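Local structure of terminal oxygenase component of carbazole 1,9a-dioxygenase (Nocardioides aromaticivorans, 3GCF) at residues P22-A27 against D352-E357; S196-G201 against E322-D327; Q219-N224 against S267-G272. The protein probably catalyses the angular dioxygenation of carbazole at a mononuclear iron centre, using electrons that a ferredoxin delivers to its Rieske [2Fe-2S] cluster. All coordinates share one frame; numbering follows the deposited sequence.

Contact 1 (P22-A27 against D352-E357); sequences PRYLEA and DGWSKE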
loop_
_atom_site.group_PDB
_atom_site.type_symbol
_atom_site.label_atom_id
_atom_site.label_comp_id
_atom_site.label_asym_id
_atom_site.label_seq_id
_atom_site.Cartn_x
_atom_site.Cartn_y
_atom_site.Cartn_z
ATOM N N PRO A 22 -31.988 0.009 -0.644
ATOM C CA PRO A 22 -31.077 -0.867 -1.391
ATOM C C PRO A 22 -30.230 -0.213 -2.479
ATOM O O PRO A 22 -29.031 -0.464 -2.565
ATOM C CB PRO A 22 -32.013 -1.934 -1.954
ATOM C CG PRO A 22 -33.289 -1.180 -2.156
ATOM C CD PRO A 22 -33.389 -0.388 -0.874
ATOM N N ARG A 23 -30.847 0.618 -3.312
ATOM C CA ARG A 23 -30.103 1.262 -4.385
ATOM C C ARG A 23 -29.105 2.298 -3.879
ATOM O O ARG A 23 -28.134 2.622 -4.565
ATOM C CB ARG A 23 -31.063 1.889 -5.395
ATOM C CG ARG A 23 -31.867 0.860 -6.188
ATOM C CD ARG A 23 -32.028 1.325 -7.621
ATOM N NE ARG A 23 -32.531 2.684 -7.627
ATOM C CZ ARG A 23 -32.246 3.600 -8.544
ATOM N NH1 ARG A 23 -31.450 3.320 -9.563
ATOM N NH2 ARG A 23 -32.763 4.810 -8.418
ATOM N N TYR A 24 -29.345 2.812 -2.676
ATOM C CA TYR A 24 -28.443 3.781 -2.077
ATOM C C TYR A 24 -27.205 3.024 -1.607
ATOM O O TYR A 24 -26.079 3.503 -1.736
ATOM C CB TYR A 24 -29.109 4.463 -0.882
ATOM C CG TYR A 24 -28.229 5.470 -0.183
ATOM C CD1 TYR A 24 -27.939 6.698 -0.770
ATOM C CD2 TYR A 24 -27.700 5.201 1.079
ATOM C CE1 TYR A 24 -27.149 7.640 -0.112
ATOM C CE2 TYR A 24 -26.910 6.130 1.743
ATOM C CZ TYR A 24 -26.642 7.348 1.149
ATOM O OH TYR A 24 -25.904 8.291 1.830
ATOM N N LEU A 25 -27.421 1.832 -1.063
ATOM C CA LEU A 25 -26.315 1.011 -0.585
ATOM C C LEU A 25 -25.506 0.464 -1.746
ATOM O O LEU A 25 -24.315 0.192 -1.609
ATOM C CB LEU A 25 -26.828 -0.153 0.261
ATOM C CG LEU A 25 -27.537 0.193 1.569
ATOM C CD1 LEU A 25 -27.652 -1.077 2.403
ATOM C CD2 LEU A 25 -26.757 1.251 2.333
ATOM N N GLU A 26 -26.156 0.306 -2.893
ATOM C CA GLU A 26 -25.494 -0.214 -4.083
ATOM C C GLU A 26 -24.663 0.846 -4.795
ATOM O O GLU A 26 -23.670 0.525 -5.443
ATOM C CB GLU A 26 -26.531 -0.764 -5.063
ATOM C CG GLU A 26 -27.197 -2.053 -4.630
ATOM C CD GLU A 26 -28.473 -2.334 -5.411
ATOM O OE1 GLU A 26 -28.474 -2.130 -6.646
ATOM O OE2 GLU A 26 -29.469 -2.767 -4.787
ATOM N N ALA A 27 -25.077 2.103 -4.673
ATOM C CA ALA A 27 -24.400 3.215 -5.333
ATOM C C ALA A 27 -23.071 3.589 -4.682
ATOM O O ALA A 27 -22.805 4.754 -4.393
ATOM C CB ALA A 27 -25.330 4.427 -5.373
ATOM N N ASP A 352 -19.068 -3.406 7.045
ATOM C CA ASP A 352 -20.516 -3.426 6.889
ATOM C C ASP A 352 -21.255 -2.514 7.874
ATOM O O ASP A 352 -22.288 -2.885 8.437
ATOM C CB ASP A 352 -20.995 -4.873 7.027
ATOM C CG ASP A 352 -22.441 -5.046 6.649
ATOM O OD1 ASP A 352 -22.911 -4.330 5.736
ATOM O OD2 ASP A 352 -23.102 -5.911 7.257
ATOM N N GLY A 353 -20.722 -1.314 8.068
ATOM C CA GLY A 353 -21.347 -0.378 8.978
ATOM C C GLY A 353 -22.774 -0.034 8.593
ATOM O O GLY A 353 -23.567 0.343 9.453
ATOM N N TRP A 354 -23.115 -0.163 7.313
ATOM C CA TRP A 354 -24.470 0.163 6.872
ATOM C C TRP A 354 -25.515 -0.672 7.592
ATOM O O TRP A 354 -26.646 -0.226 7.772
ATOM C CB TRP A 354 -24.620 -0.018 5.358
ATOM C CG TRP A 354 -23.727 0.894 4.575
ATOM C CD1 TRP A 354 -22.610 0.543 3.874
ATOM C CD2 TRP A 354 -23.830 2.320 4.477
ATOM N NE1 TRP A 354 -22.007 1.661 3.351
ATOM C CE2 TRP A 354 -22.735 2.766 3.706
ATOM C CE3 TRP A 354 -24.740 3.265 4.970
ATOM C CZ2 TRP A 354 -22.522 4.118 3.415
ATOM C CZ3 TRP A 354 -24.528 4.612 4.680
ATOM C CH2 TRP A 354 -23.426 5.022 3.909
ATOM N N SER A 355 -25.151 -1.878 8.018
ATOM C CA SER A 355 -26.118 -2.705 8.727
ATOM C C SER A 355 -25.849 -2.794 10.227
ATOM O O SER A 355 -26.675 -3.316 10.969
ATOM C CB SER A 355 -26.174 -4.116 8.127
ATOM O OG SER A 355 -24.971 -4.820 8.355
ATOM N N LYS A 356 -24.712 -2.274 10.680
ATOM C CA LYS A 356 -24.374 -2.330 12.101
ATOM C C LYS A 356 -24.581 -1.015 12.854
ATOM O O LYS A 356 -24.662 -1.006 14.081
ATOM C CB LYS A 356 -22.927 -2.786 12.278
ATOM C CG LYS A 356 -22.631 -4.182 11.752
ATOM C CD LYS A 356 -21.133 -4.452 11.813
ATOM C CE LYS A 356 -20.771 -5.817 11.246
ATOM N NZ LYS A 356 -19.288 -6.010 11.185
ATOM N N GLU A 357 -24.656 0.090 12.122
ATOM C CA GLU A 357 -24.859 1.400 12.729
ATOM C C GLU A 357 -26.097 1.381 13.616
ATOM O O GLU A 357 -27.016 0.596 13.394
ATOM C CB GLU A 357 -25.056 2.464 11.641
ATOM C CG GLU A 357 -26.220 2.142 10.703
ATOM C CD GLU A 357 -26.553 3.267 9.732
ATOM O OE1 GLU A 357 -25.674 4.116 9.461
ATOM O OE2 GLU A 357 -27.698 3.285 9.226
#

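Contact 2 (S196-G201 against E322-D327); sequences SPWVSG and EERWRD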
loop_
_atom_site.group_PDB
_atom_site.type_symbol
_atom_site.label_atom_id
_atom_site.label_comp_id
_atom_site.label_asym_id
_atom_site.label_seq_id
_atom_site.Cartn_x
_atom_site.Cartn_y
_atom_site.Cartn_z
ATOM N N SER A 196 -14.082 25.477 16.915
ATOM C CA SER A 196 -13.525 26.082 15.710
ATOM C C SER A 196 -13.370 27.576 15.958
ATOM O O SER A 196 -14.268 28.211 16.519
ATOM C CB SER A 196 -14.459 25.878 14.516
ATOM O OG SER A 196 -14.102 26.731 13.437
ATOM N N PRO A 197 -12.225 28.157 15.560
ATOM C CA PRO A 197 -12.006 29.595 15.760
ATOM C C PRO A 197 -13.035 30.455 15.016
ATOM O O PRO A 197 -13.165 31.651 15.284
ATOM C CB PRO A 197 -10.572 29.810 15.254
ATOM C CG PRO A 197 -10.378 28.690 14.262
ATOM C CD PRO A 197 -11.039 27.521 14.959
ATOM N N TRP A 198 -13.769 29.846 14.088
ATOM C CA TRP A 198 -14.783 30.579 13.340
ATOM C C TRP A 198 -15.999 30.894 14.217
ATOM O O TRP A 198 -16.703 31.876 13.977
ATOM C CB TRP A 198 -15.225 29.783 12.105
ATOM C CG TRP A 198 -16.202 30.530 11.231
ATOM C CD1 TRP A 198 -17.494 30.174 10.953
ATOM C CD2 TRP A 198 -15.970 31.767 10.538
ATOM N NE1 TRP A 198 -18.076 31.107 10.133
ATOM C CE2 TRP A 198 -17.166 32.096 9.861
ATOM C CE3 TRP A 198 -14.866 32.630 10.423
ATOM C CZ2 TRP A 198 -17.294 33.253 9.078
ATOM C CZ3 TRP A 198 -14.992 33.787 9.643
ATOM C CH2 TRP A 198 -16.199 34.084 8.983
ATOM N N VAL A 199 -16.248 30.072 15.233
ATOM C CA VAL A 199 -17.388 30.308 16.112
ATOM C C VAL A 199 -17.272 31.679 16.770
ATOM O O VAL A 199 -18.168 32.515 16.634
ATOM C CB VAL A 199 -17.519 29.200 17.190
ATOM C CG1 VAL A 199 -18.548 29.603 18.238
ATOM C CG2 VAL A 199 -17.957 27.899 16.528
ATOM N N SER A 200 -16.178 31.930 17.477
ATOM C CA SER A 200 -16.014 33.242 18.088
ATOM C C SER A 200 -15.551 34.197 16.985
ATOM O O SER A 200 -15.869 35.387 16.997
ATOM C CB SER A 200 -14.997 33.192 19.236
ATOM O OG SER A 200 -13.716 32.801 18.777
ATOM N N GLY A 201 -14.829 33.657 16.008
ATOM C CA GLY A 201 -14.344 34.476 14.911
ATOM C C GLY A 201 -15.429 35.292 14.225
ATOM O O GLY A 201 -15.209 36.452 13.869
ATOM N N GLU A 322 -11.204 35.884 -0.437
ATOM C CA GLU A 322 -9.752 35.711 -0.374
ATOM C C GLU A 322 -9.150 36.066 0.985
ATOM O O GLU A 322 -8.265 35.376 1.485
ATOM C CB GLU A 322 -9.097 36.569 -1.456
ATOM C CG GLU A 322 -7.577 36.703 -1.369
ATOM C CD GLU A 322 -6.852 35.393 -1.589
ATOM O OE1 GLU A 322 -7.222 34.653 -2.528
ATOM O OE2 GLU A 322 -5.901 35.104 -0.830
ATOM N N GLU A 323 -9.642 37.143 1.583
ATOM C CA GLU A 323 -9.132 37.617 2.860
ATOM C C GLU A 323 -9.787 37.010 4.091
ATOM O O GLU A 323 -9.207 37.060 5.179
ATOM C CB GLU A 323 -9.287 39.144 2.951
ATOM C CG GLU A 323 -8.681 39.916 1.789
ATOM C CD GLU A 323 -8.823 41.416 1.952
ATOM O OE1 GLU A 323 -9.681 41.858 2.746
ATOM O OE2 GLU A 323 -8.083 42.159 1.280
ATOM N N ARG A 324 -10.979 36.438 3.939
ATOM C CA ARG A 324 -11.680 35.915 5.103
ATOM C C ARG A 324 -12.460 34.600 4.990
ATOM O O ARG A 324 -12.102 33.601 5.617
ATOM C CB ARG A 324 -12.626 37.008 5.628
ATOM C CG ARG A 324 -13.222 36.708 6.991
ATOM C CD ARG A 324 -14.216 37.767 7.442
ATOM N NE ARG A 324 -14.671 37.493 8.803
ATOM C CZ ARG A 324 -15.815 37.930 9.320
ATOM N NH1 ARG A 324 -16.642 38.671 8.590
ATOM N NH2 ARG A 324 -16.136 37.620 10.571
ATOM N N TRP A 325 -13.540 34.611 4.217
ATOM C CA TRP A 325 -14.400 33.438 4.084
ATOM C C TRP A 325 -13.689 32.107 3.807
ATOM O O TRP A 325 -13.919 31.114 4.500
ATOM C CB TRP A 325 -15.446 33.672 2.989
ATOM C CG TRP A 325 -16.271 34.941 3.120
ATOM C CD1 TRP A 325 -16.553 35.829 2.121
ATOM C CD2 TRP A 325 -16.940 35.435 4.292
ATOM N NE1 TRP A 325 -17.351 36.843 2.594
ATOM C CE2 TRP A 325 -17.607 36.628 3.922
ATOM C CE3 TRP A 325 -17.044 34.988 5.615
ATOM C CZ2 TRP A 325 -18.365 37.381 4.830
ATOM C CZ3 TRP A 325 -17.800 35.736 6.519
ATOM C CH2 TRP A 325 -18.450 36.921 6.120
ATOM N N ARG A 326 -12.824 32.083 2.803
ATOM C CA ARG A 326 -12.146 30.846 2.442
ATOM C C ARG A 326 -11.334 30.182 3.542
ATOM O O ARG A 326 -11.587 29.031 3.900
ATOM C CB ARG A 326 -11.238 31.058 1.227
ATOM C CG ARG A 326 -10.685 29.748 0.656
ATOM C CD ARG A 326 -9.580 30.014 -0.352
ATOM N NE ARG A 326 -8.469 30.710 0.283
ATOM C CZ ARG A 326 -7.767 31.679 -0.293
ATOM N NH1 ARG A 326 -8.059 32.068 -1.525
ATOM N NH2 ARG A 326 -6.789 32.275 0.376
ATOM N N ASP A 327 -10.355 30.896 4.081
ATOM C CA ASP A 327 -9.515 30.304 5.106
ATOM C C ASP A 327 -10.107 30.281 6.507
ATOM O O ASP A 327 -9.895 29.319 7.243
ATOM C CB ASP A 327 -8.140 30.983 5.100
ATOM C CG ASP A 327 -7.452 30.864 3.747
ATOM O OD1 ASP A 327 -7.790 29.920 2.997
ATOM O OD2 ASP A 327 -6.579 31.698 3.429
HETATM O O HOH W 1 -13.630 36.689 11.062
#

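Contact 3 (Q219-N224 against S267-G272); sequences QVYDEN and SVWLPG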
loop_
_atom_site.group_PDB
_atom_site.type_symbol
_atom_site.label_atom_id
_atom_site.label_comp_id
_atom_site.label_asym_id
_atom_site.label_seq_id
_atom_site.Cartn_x
_atom_site.Cartn_y
_atom_site.Cartn_z
ATOM N N GLN A 219 -38.932 17.951 5.693
ATOM C CA GLN A 219 -39.851 17.894 4.570
ATOM C C GLN A 219 -39.182 17.286 3.344
ATOM O O GLN A 219 -38.082 17.679 2.959
ATOM C CB GLN A 219 -40.379 19.288 4.226
ATOM C CG GLN A 219 -41.608 19.231 3.322
ATOM C CD GLN A 219 -42.222 20.588 3.071
ATOM O OE1 GLN A 219 -42.435 21.366 4.001
ATOM N NE2 GLN A 219 -42.525 20.875 1.811
ATOM N N VAL A 220 -39.856 16.318 2.737
ATOM C CA VAL A 220 -39.337 15.655 1.552
ATOM C C VAL A 220 -39.943 16.276 0.296
ATOM O O VAL A 220 -41.158 16.384 0.170
ATOM C CB VAL A 220 -39.665 14.149 1.580
ATOM C CG1 VAL A 220 -39.096 13.465 0.349
ATOM C CG2 VAL A 220 -39.095 13.523 2.841
ATOM N N TYR A 221 -39.082 16.708 -0.618
ATOM C CA TYR A 221 -39.519 17.298 -1.876
ATOM C C TYR A 221 -39.308 16.237 -2.936
ATOM O O TYR A 221 -38.180 15.988 -3.360
ATOM C CB TYR A 221 -38.691 18.541 -2.199
ATOM C CG TYR A 221 -39.046 19.728 -1.337
ATOM C CD1 TYR A 221 -40.202 20.466 -1.581
ATOM C CD2 TYR A 221 -38.259 20.081 -0.240
ATOM C CE1 TYR A 221 -40.573 21.524 -0.755
ATOM C CE2 TYR A 221 -38.622 21.139 0.596
ATOM C CZ TYR A 221 -39.782 21.853 0.331
ATOM O OH TYR A 221 -40.156 22.894 1.147
ATOM N N ASP A 222 -40.395 15.600 -3.351
ATOM C CA ASP A 222 -40.315 14.537 -4.340
ATOM C C ASP A 222 -41.339 14.717 -5.458
ATOM O O ASP A 222 -41.916 13.752 -5.954
ATOM C CB ASP A 222 -40.506 13.195 -3.631
ATOM C CG ASP A 222 -40.365 12.013 -4.561
ATOM O OD1 ASP A 222 -39.642 12.129 -5.574
ATOM O OD2 ASP A 222 -40.968 10.960 -4.264
ATOM N N GLU A 223 -41.557 15.965 -5.849
ATOM C CA GLU A 223 -42.495 16.290 -6.915
ATOM C C GLU A 223 -41.699 16.968 -8.024
ATOM O O GLU A 223 -41.388 18.153 -7.933
ATOM C CB GLU A 223 -43.574 17.243 -6.394
ATOM C CG GLU A 223 -44.719 17.474 -7.365
ATOM C CD GLU A 223 -45.740 18.470 -6.841
ATOM O OE1 GLU A 223 -45.401 19.671 -6.719
ATOM O OE2 GLU A 223 -46.882 18.046 -6.547
ATOM N N ASN A 224 -41.373 16.218 -9.072
ATOM C CA ASN A 224 -40.576 16.762 -10.171
ATOM C C ASN A 224 -39.155 16.928 -9.637
ATOM O O ASN A 224 -38.772 16.256 -8.677
ATOM C CB ASN A 224 -41.127 18.121 -10.629
ATOM C CG ASN A 224 -42.456 18.003 -11.360
ATOM O OD1 ASN A 224 -43.215 18.969 -11.442
ATOM N ND2 ASN A 224 -42.737 16.822 -11.908
ATOM N N SER A 267 -30.390 21.506 3.850
ATOM C CA SER A 267 -31.046 20.547 2.982
ATOM C C SER A 267 -30.081 19.848 2.043
ATOM O O SER A 267 -29.007 20.365 1.731
ATOM C CB SER A 267 -32.133 21.255 2.161
ATOM O OG SER A 267 -31.586 22.330 1.414
ATOM N N VAL A 268 -30.476 18.666 1.594
ATOM C CA VAL A 268 -29.661 17.902 0.666
ATOM C C VAL A 268 -30.546 17.523 -0.518
ATOM O O VAL A 268 -31.713 17.169 -0.342
ATOM C CB VAL A 268 -29.077 16.632 1.342
ATOM C CG1 VAL A 268 -30.200 15.711 1.790
ATOM C CG2 VAL A 268 -28.137 15.920 0.380
ATOM N N TRP A 269 -29.988 17.612 -1.721
ATOM C CA TRP A 269 -30.730 17.306 -2.935
ATOM C C TRP A 269 -29.971 16.329 -3.826
ATOM O O TRP A 269 -28.736 16.326 -3.852
ATOM C CB TRP A 269 -31.006 18.602 -3.703
ATOM C CG TRP A 269 -31.605 19.668 -2.831
ATOM C CD1 TRP A 269 -30.960 20.410 -1.887
ATOM C CD2 TRP A 269 -32.986 20.035 -2.752
ATOM N NE1 TRP A 269 -31.852 21.211 -1.218
ATOM C CE2 TRP A 269 -33.104 21.000 -1.728
ATOM C CE3 TRP A 269 -34.140 19.637 -3.446
ATOM C CZ2 TRP A 269 -34.332 21.577 -1.378
ATOM C CZ3 TRP A 269 -35.360 20.207 -3.098
ATOM C CH2 TRP A 269 -35.445 21.167 -2.072
ATOM N N LEU A 270 -30.708 15.491 -4.549
ATOM C CA LEU A 270 -30.081 14.529 -5.448
ATOM C C LEU A 270 -29.279 15.322 -6.479
ATOM O O LEU A 270 -29.679 16.418 -6.870
ATOM C CB LEU A 270 -31.145 13.672 -6.143
ATOM C CG LEU A 270 -31.733 12.523 -5.317
ATOM C CD1 LEU A 270 -32.943 11.925 -6.026
ATOM C CD2 LEU A 270 -30.661 11.451 -5.114
ATOM N N PRO A 271 -28.144 14.778 -6.943
ATOM C CA PRO A 271 -27.568 13.478 -6.586
ATOM C C PRO A 271 -26.818 13.438 -5.255
ATOM O O PRO A 271 -26.219 12.417 -4.912
ATOM C CB PRO A 271 -26.654 13.183 -7.770
ATOM C CG PRO A 271 -26.117 14.543 -8.090
ATOM C CD PRO A 271 -27.359 15.418 -8.017
ATOM N N GLY A 272 -26.854 14.543 -4.512
ATOM C CA GLY A 272 -26.175 14.607 -3.226
ATOM C C GLY A 272 -25.487 15.947 -3.041
ATOM O O GLY A 272 -24.257 16.024 -2.982
#

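Contact 1 (P22-A27 against D352-E357)
In the helical layer that covers the sheet of the catalytic domain of this Rieske oxygenase, Tyr24 and Leu25 of helix 22-26, early in the chain, meet Trp354, which projects from helix 353-356 late in the chain. The contact illustrates how one indole can unite sequence-distant helices through two kinds of packing. Leu25 and Trp354 run past each other in opposite directions, and the CD2 methyl of Leu25 sits 3.8 Å from both Trp354 CG and CD2. That methyl lies above the indole plane but is displaced toward the rim. Tyr24 provides an offset edge-to-face stack, its edge turned to the face of Trp354 with the planes at 87° and Tyr24 and Trp354 six-membered ring centroids 6.0 Å apart. Its ring swings beside the carbonyl carbon because CG is anti to the backbone N (chi1 179°), which carries the phenol between helices 177-184 and 364-376. There Tyr24 OH bonds to Glu182 and to Trp369 NE1, fixing the ring's far end. Arg178, from the same helix as Glu182, touches the indole and bonds to the carbonyls of Tyr24 and Leu25. Between the rings the nearest carbons are Tyr24 CE2 and Trp354 CZ3, 4.1 Å apart.

Contact 2 (S196-G201 against E322-D327)
Trp198, on the N-capped helix 197-201, drives its benzo edge against Trp325 and Arg324 of the long helix 311-331 in the catalytic domain, a helix-to-helix contact bridged mainly by long side chains since the axes of the segments stay 12.1 Å apart. Its tight half is aromatic: Trp198 CH2 comes within 3.4 Å of Trp325 CZ3, and the indoles meet rim to rim with planes at 78°, neither lying over the other. Both ring nitrogens have partners beyond the contact, Trp198 NE1 on Pro280 O and Trp325 NE1 on Glu320. The looser half is polar and watered. Arg324 stretches out so that Trp198 CH2 stands over one face of its guanidinium, 3.7 Å from NE, with the two planes 58° apart rather than stacked. Were Trp198 replaced by an alanine, the Trp325 rim and this guanidinium face would probably lose their packing partner, and Pro280 O its indole donor. On its edge the guanidinium faces Gly201 at the helix end, with NH2 of Arg324 3.6 Å from Gly201 O. A water closes the remaining distance, accepting from Arg324 NE at 2.6 Å and donating to Gly201 O at 3.2 Å.

Contact 3 (Q219-N224 against S267-G272)
Tyr221 and Trp269 both set CG anti to their own carbonyl carbon, beside the backbone N (chi1 -74° and -50°), and these torsions lean the two rings together across the antiparallel sheet of the catalytic domain, a helix-grip fold of the Bet v 1-like kind. Their strands, 218-221 and 265-269, are not neighbours: strand 228-231 runs between them, paired with Tyr221 through Gly228 and with Val268 through Val229. The contact is therefore a cross-strand one between second neighbours, with the aromatic side chains reaching over the intervening strand.

The rings are near parallel, with planes at 23°, but slid apart: the centroids of the Tyr221 ring and the Trp269 six-membered ring are 5.5 Å from each other, and overlap is slight. What touches is the outer corner of the indole. Trp269 CH2 lies 3.5 Å from Tyr221 CD2 and 3.9 Å from Tyr221 CG, while Trp269 CZ3 reaches back to Tyr221 CB at 3.8 Å. The CB methylene of the tyrosine thus shares in the packing, and the phenol end extends beyond the tryptophan.

The residues flanking Trp269 have a different partner: Val268, in the strand, and Leu270, just past it, pack on helix 364-376, Val268 against Trp369, whereas Trp269 rests on Pro156 and Pro157 of a loop. A cis peptide bond precedes Pro271, Gly272 has a backbone conformation that would jam a side chain, and the chain returns as the antiparallel strand 273-277.

The indole's rotation is fixed at its other edge, where a residue two places earlier on the same strand supplies the acceptor. The donor N-H meets a hydroxyl oxygen tilted slightly from the ring plane, in a somewhat bent hydrogen bond from Trp269 NE1 to Ser267 OG of 2.9 Å.

All three contacts turn on a tryptophan, yet each is set differently in the fold. Contact 1 is buried, joining an early helix to one late in the chain over helix 364-376; contact 3 belongs to the sheet below that helix, where Val268 and Leu270 meet it, and Trp369 touches residues of both. Their nearest atoms are about 7 Å apart. Contact 2 is remote, with centres about 35 Å from contact 1 and 30 Å from contact 3, and approaches the iron site, the side chain of Trp198 about 11 Å from the iron. Contacts 2 and 3 are both partly buried. Carbon packing alone spans contacts 1 and 3, while contact 2's more exposed rim adds a guanidinium and a bridging water.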